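PDB 1HKF: NK CELL activating receptor from Homo sapiens, which acts as an activating receptor on natural killer cells, triggering natural cytotoxicity and probably helping activated cells to lyse tumour cells. Local coordinates for the interface of chains A and B. Coordinates in Å, arbitrary orientation; residue numbers count along the deposited sequence, not the author numbering. Chains: chain A/B, NK CELL activating receptor.

Contact 1: the interface of chains A and B. Residues chain A 26-27, 29; chain B 27, 29-31.
OE1 of A:Gln26 is gripped by one hydrogen bond, from the backbone N of B:Arg31 at 2.8 Å. A second holds the same amide: its nitrogen NE2 gives a hydrogen to the carbonyl O of B:Arg31 at 3.0 Å. Both bonds are nearly straight (167° and 172° at the hydrogen), and each uses a lone pair in the plane of the accepting carbonyl. The amide thus meets the backbone of B:Arg31 edge-on, in its own plane, and reads the N-H and C=O of that residue as a neighbouring strand would, a pairing that fixes its rotation and tells OE1 from NE2. It gets there by a bent chain: CG stands anti to the carbonyl carbon, and a kink at chi2 (-75°) turns the amide towards B:Arg31. The side chain of B:Arg31, itself bent at chi2 and chi3, runs obliquely across A:Thr27; its CD and NH1 each pass 3.7 Å from the hydroxyl OG1 of A:Thr27, a loose contact. Further along, A:Thr29 and B:Thr29 meet tip to tip, crossing at about a right angle, and their hydroxyls share a hydrogen bond of 3.0 Å between the two OG1 atoms, either of which may be the donor. In each, OG1 is anti to the carbonyl carbon and CG2 anti to the backbone N; this torsion aims OG1 at its twin and leaves CG2 of A:Thr29 towards B:Thr27. That methyl CG2 of A:Thr29 rests 4.1 Å from CB of B:Thr27. The patch is a mainly polar part of a two-fold symmetric interface between immunoglobulin V-type domains. It joins the two copies in the deposited assembly by backbone recognition and a threonine pair; the structure alone does not establish that the receptor pairs this way on the cell surface.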
loop_
_atom_site.group_PDB
_atom_site.type_symbol
_atom_site.label_atom_id
_atom_site.label_comp_id
_atom_site.label_asym_id
_atom_site.label_seq_id
_atom_site.Cartn_x
_atom_site.Cartn_y
_atom_site.Cartn_z
ATOM N N GLN A 26 3.713 -8.827 -0.176
ATOM C CA GLN A 26 3.520 -7.397 -0.339
ATOM C C GLN A 26 3.177 -6.676 0.938
ATOM O O GLN A 26 2.998 -7.287 2.000
ATOM C CB GLN A 26 2.432 -7.095 -1.343
ATOM C CG GLN A 26 2.676 -7.716 -2.674
ATOM C CD GLN A 26 3.741 -6.998 -3.445
ATOM O OE1 GLN A 26 3.677 -5.776 -3.640
ATOM N NE2 GLN A 26 4.717 -7.747 -3.905
ATOM N N THR A 27 3.112 -5.357 0.812
ATOM C CA THR A 27 2.756 -4.481 1.919
ATOM C C THR A 27 1.417 -3.825 1.619
ATOM O O THR A 27 1.172 -3.351 0.498
ATOM C CB THR A 27 3.773 -3.357 2.124
ATOM O OG1 THR A 27 4.939 -3.887 2.766
ATOM C CG2 THR A 27 3.169 -2.249 3.013
ATOM N N THR A 29 -1.411 -0.860 2.445
ATOM C CA THR A 29 -1.641 0.485 2.970
ATOM C C THR A 29 -3.144 0.750 2.958
ATOM O O THR A 29 -3.789 0.569 1.917
ATOM C CB THR A 29 -1.014 1.501 2.048
ATOM O OG1 THR A 29 0.394 1.232 1.966
ATOM C CG2 THR A 29 -1.215 2.883 2.539
ATOM N N THR B 27 -4.108 4.487 -1.424
ATOM C CA THR B 27 -2.735 4.499 -1.906
ATOM C C THR B 27 -2.285 3.067 -2.152
ATOM O O THR B 27 -2.525 2.169 -1.329
ATOM C CB THR B 27 -1.767 5.109 -0.892
ATOM O OG1 THR B 27 -1.906 6.535 -0.903
ATOM C CG2 THR B 27 -0.312 4.743 -1.258
ATOM N N THR B 29 0.794 0.321 -2.824
ATOM C CA THR B 29 2.208 0.010 -2.622
ATOM C C THR B 29 2.515 -1.299 -3.344
ATOM O O THR B 29 1.812 -2.295 -3.131
ATOM C CB THR B 29 2.467 -0.233 -1.156
ATOM O OG1 THR B 29 2.109 0.952 -0.429
ATOM C CG2 THR B 29 3.890 -0.547 -0.897
ATOM N N VAL B 30 3.551 -1.316 -4.195
ATOM C CA VAL B 30 3.952 -2.559 -4.877
ATOM C C VAL B 30 5.459 -2.823 -4.673
ATOM O O VAL B 30 6.310 -1.980 -5.008
ATOM C CB VAL B 30 3.692 -2.484 -6.400
ATOM C CG1 VAL B 30 4.084 -3.801 -7.076
ATOM C CG2 VAL B 30 2.231 -2.220 -6.675
ATOM N N ARG B 31 5.793 -3.970 -4.102
ATOM C CA ARG B 31 7.178 -4.340 -3.909
ATOM C C ARG B 31 7.628 -5.351 -5.001
ATOM O O ARG B 31 6.893 -6.317 -5.317
ATOM C CB ARG B 31 7.356 -5.009 -2.569
ATOM C CG ARG B 31 7.711 -4.072 -1.506
ATOM C CD ARG B 31 7.072 -4.544 -0.245
ATOM N NE ARG B 31 7.953 -5.428 0.512
ATOM C CZ ARG B 31 8.651 -5.009 1.566
ATOM N NH1 ARG B 31 8.571 -3.733 1.951
ATOM N NH2 ARG B 31 9.385 -5.859 2.265
#

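Contact 2: the interface of chains A and B. Residues chain A 19-22; chain B 19-22.
Strand 18-22 of each chain runs antiparallel to its copy, and A:Gln21 and B:Gln21 form a bridge closed by two equivalent hydrogen bonds, N of each to O of the other at 3.0 Å. These bonds are somewhat bent, 161° at the hydrogen, and each uses an in-plane lone pair of the accepting carbonyl. The two glutamine side chains leave the bridge on the same face of the paired strands and cross obliquely. They touch first at their roots, where CB of A:Gln21 packs 3.4 Å from CB of B:Gln21. Beyond that, each chain has CG anti to the backbone N (chi1 172°) and stays extended, so that of A:Gln21 reaches along the partner strand to B:Val19. There CG of A:Gln21 lies 3.6 Å from the carbonyl O of B:Val19, and the carboxamide carbon CD of A:Gln21 lies 3.6 Å from the methyl CG1 of B:Val19. That methyl is anti to its own backbone N, which sets it over the flat face of the carboxamide; the contact is van der Waals. The same packing repeats with the chains exchanged. The two carboxamide planes are turned 30° apart, with the oxygens facing: OE1 of A:Gln21 is 3.1 Å from OE1 of B:Gln21. Since both oxygens can only accept, this pair is a clash as modelled; the O and N of one amide may be exchanged in the model, which could make the pair a hydrogen bond. A:Leu20, A:Ser22 and their copies contribute little here; the leucine side chains leave the opposite face of the strands, with CD2 of B:Leu20 at 4.2 Å from CA of A:Ser22. In each immunoglobulin V-type domain this strand, the first in the modelled fold, meets its copy through a short antiparallel bridge at A:Gln21 and B:Gln21 in the deposited pair.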
loop_
_atom_site.group_PDB
_atom_site.type_symbol
_atom_site.label_atom_id
_atom_site.label_comp_id
_atom_site.label_asym_id
_atom_site.label_seq_id
_atom_site.Cartn_x
_atom_site.Cartn_y
_atom_site.Cartn_z
ATOM N N VAL A 19 -13.360 -4.468 -0.738
ATOM C CA VAL A 19 -12.382 -5.533 -0.993
ATOM C C VAL A 19 -10.990 -5.053 -1.270
ATOM O O VAL A 19 -10.778 -4.254 -2.138
ATOM C CB VAL A 19 -12.864 -6.438 -2.146
ATOM C CG1 VAL A 19 -11.746 -7.441 -2.577
ATOM C CG2 VAL A 19 -14.068 -7.205 -1.668
ATOM N N LEU A 20 -10.037 -5.505 -0.487
ATOM C CA LEU A 20 -8.639 -5.107 -0.750
ATOM C C LEU A 20 -7.960 -6.412 -1.153
ATOM O O LEU A 20 -8.167 -7.426 -0.530
ATOM C CB LEU A 20 -7.984 -4.580 0.526
ATOM C CG LEU A 20 -8.696 -3.357 1.123
ATOM C CD1 LEU A 20 -7.813 -2.834 2.197
ATOM C CD2 LEU A 20 -8.909 -2.268 0.083
ATOM N N GLN A 21 -7.112 -6.380 -2.151
ATOM C CA GLN A 21 -6.495 -7.636 -2.603
ATOM C C GLN A 21 -5.014 -7.460 -2.911
ATOM O O GLN A 21 -4.634 -6.522 -3.597
ATOM C CB GLN A 21 -7.235 -8.124 -3.872
ATOM C CG GLN A 21 -6.586 -9.309 -4.555
ATOM C CD GLN A 21 -7.519 -10.062 -5.558
ATOM O OE1 GLN A 21 -8.675 -9.635 -5.852
ATOM N NE2 GLN A 21 -7.012 -11.189 -6.076
ATOM N N SER A 22 -4.185 -8.378 -2.442
ATOM C CA SER A 22 -2.759 -8.276 -2.771
ATOM C C SER A 22 -2.190 -9.695 -2.790
ATOM O O SER A 22 -2.949 -10.649 -2.792
ATOM C CB SER A 22 -2.008 -7.466 -1.710
ATOM O OG SER A 22 -0.709 -7.106 -2.154
ATOM N N VAL B 19 -3.200 -9.989 -9.433
ATOM C CA VAL B 19 -4.279 -9.012 -9.240
ATOM C C VAL B 19 -4.137 -8.153 -8.020
ATOM O O VAL B 19 -3.997 -8.646 -6.937
ATOM C CB VAL B 19 -5.648 -9.724 -9.224
ATOM C CG1 VAL B 19 -6.786 -8.740 -8.806
ATOM C CG2 VAL B 19 -5.921 -10.247 -10.609
ATOM N N LEU B 20 -4.119 -6.854 -8.207
ATOM C CA LEU B 20 -4.036 -5.958 -7.035
ATOM C C LEU B 20 -5.376 -5.231 -7.038
ATOM O O LEU B 20 -5.833 -4.796 -8.069
ATOM C CB LEU B 20 -2.916 -4.936 -7.221
ATOM C CG LEU B 20 -1.529 -5.569 -7.403
ATOM C CD1 LEU B 20 -0.543 -4.461 -7.329
ATOM C CD2 LEU B 20 -1.223 -6.577 -6.306
ATOM N N GLN B 21 -5.978 -5.049 -5.889
ATOM C CA GLN B 21 -7.303 -4.410 -5.872
ATOM C C GLN B 21 -7.433 -3.407 -4.734
ATOM O O GLN B 21 -7.086 -3.711 -3.601
ATOM C CB GLN B 21 -8.382 -5.510 -5.719
ATOM C CG GLN B 21 -9.784 -4.982 -5.499
ATOM C CD GLN B 21 -10.913 -6.030 -5.763
ATOM O OE1 GLN B 21 -10.658 -7.243 -6.022
ATOM N NE2 GLN B 21 -12.164 -5.552 -5.701
ATOM N N SER B 22 -7.967 -2.231 -5.021
ATOM C CA SER B 22 -8.166 -1.262 -3.939
ATOM C C SER B 22 -9.372 -0.399 -4.311
ATOM O O SER B 22 -10.102 -0.745 -5.224
ATOM C CB SER B 22 -6.944 -0.350 -3.788
ATOM O OG SER B 22 -6.991 0.384 -2.575
#

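Contact 1 and contact 2 lie about 10 Å apart, measured between the centres of their C-alpha atoms, and belong to one two-fold symmetric interface. They share no residue, but they are close in sequence: contact 2 uses strand 18-22, while contact 1 uses strand 28-33 and the residues just before it. Contact 2 places like residues opposite each other near the two-fold axis, as does the threonine pair of contact 1. Both patches belong to the first two strands of each domain and the turn between them, joining strand pairing to side-chain bonding. This could support a dimer, though the structure alone does not tell a dimer from crystal packing.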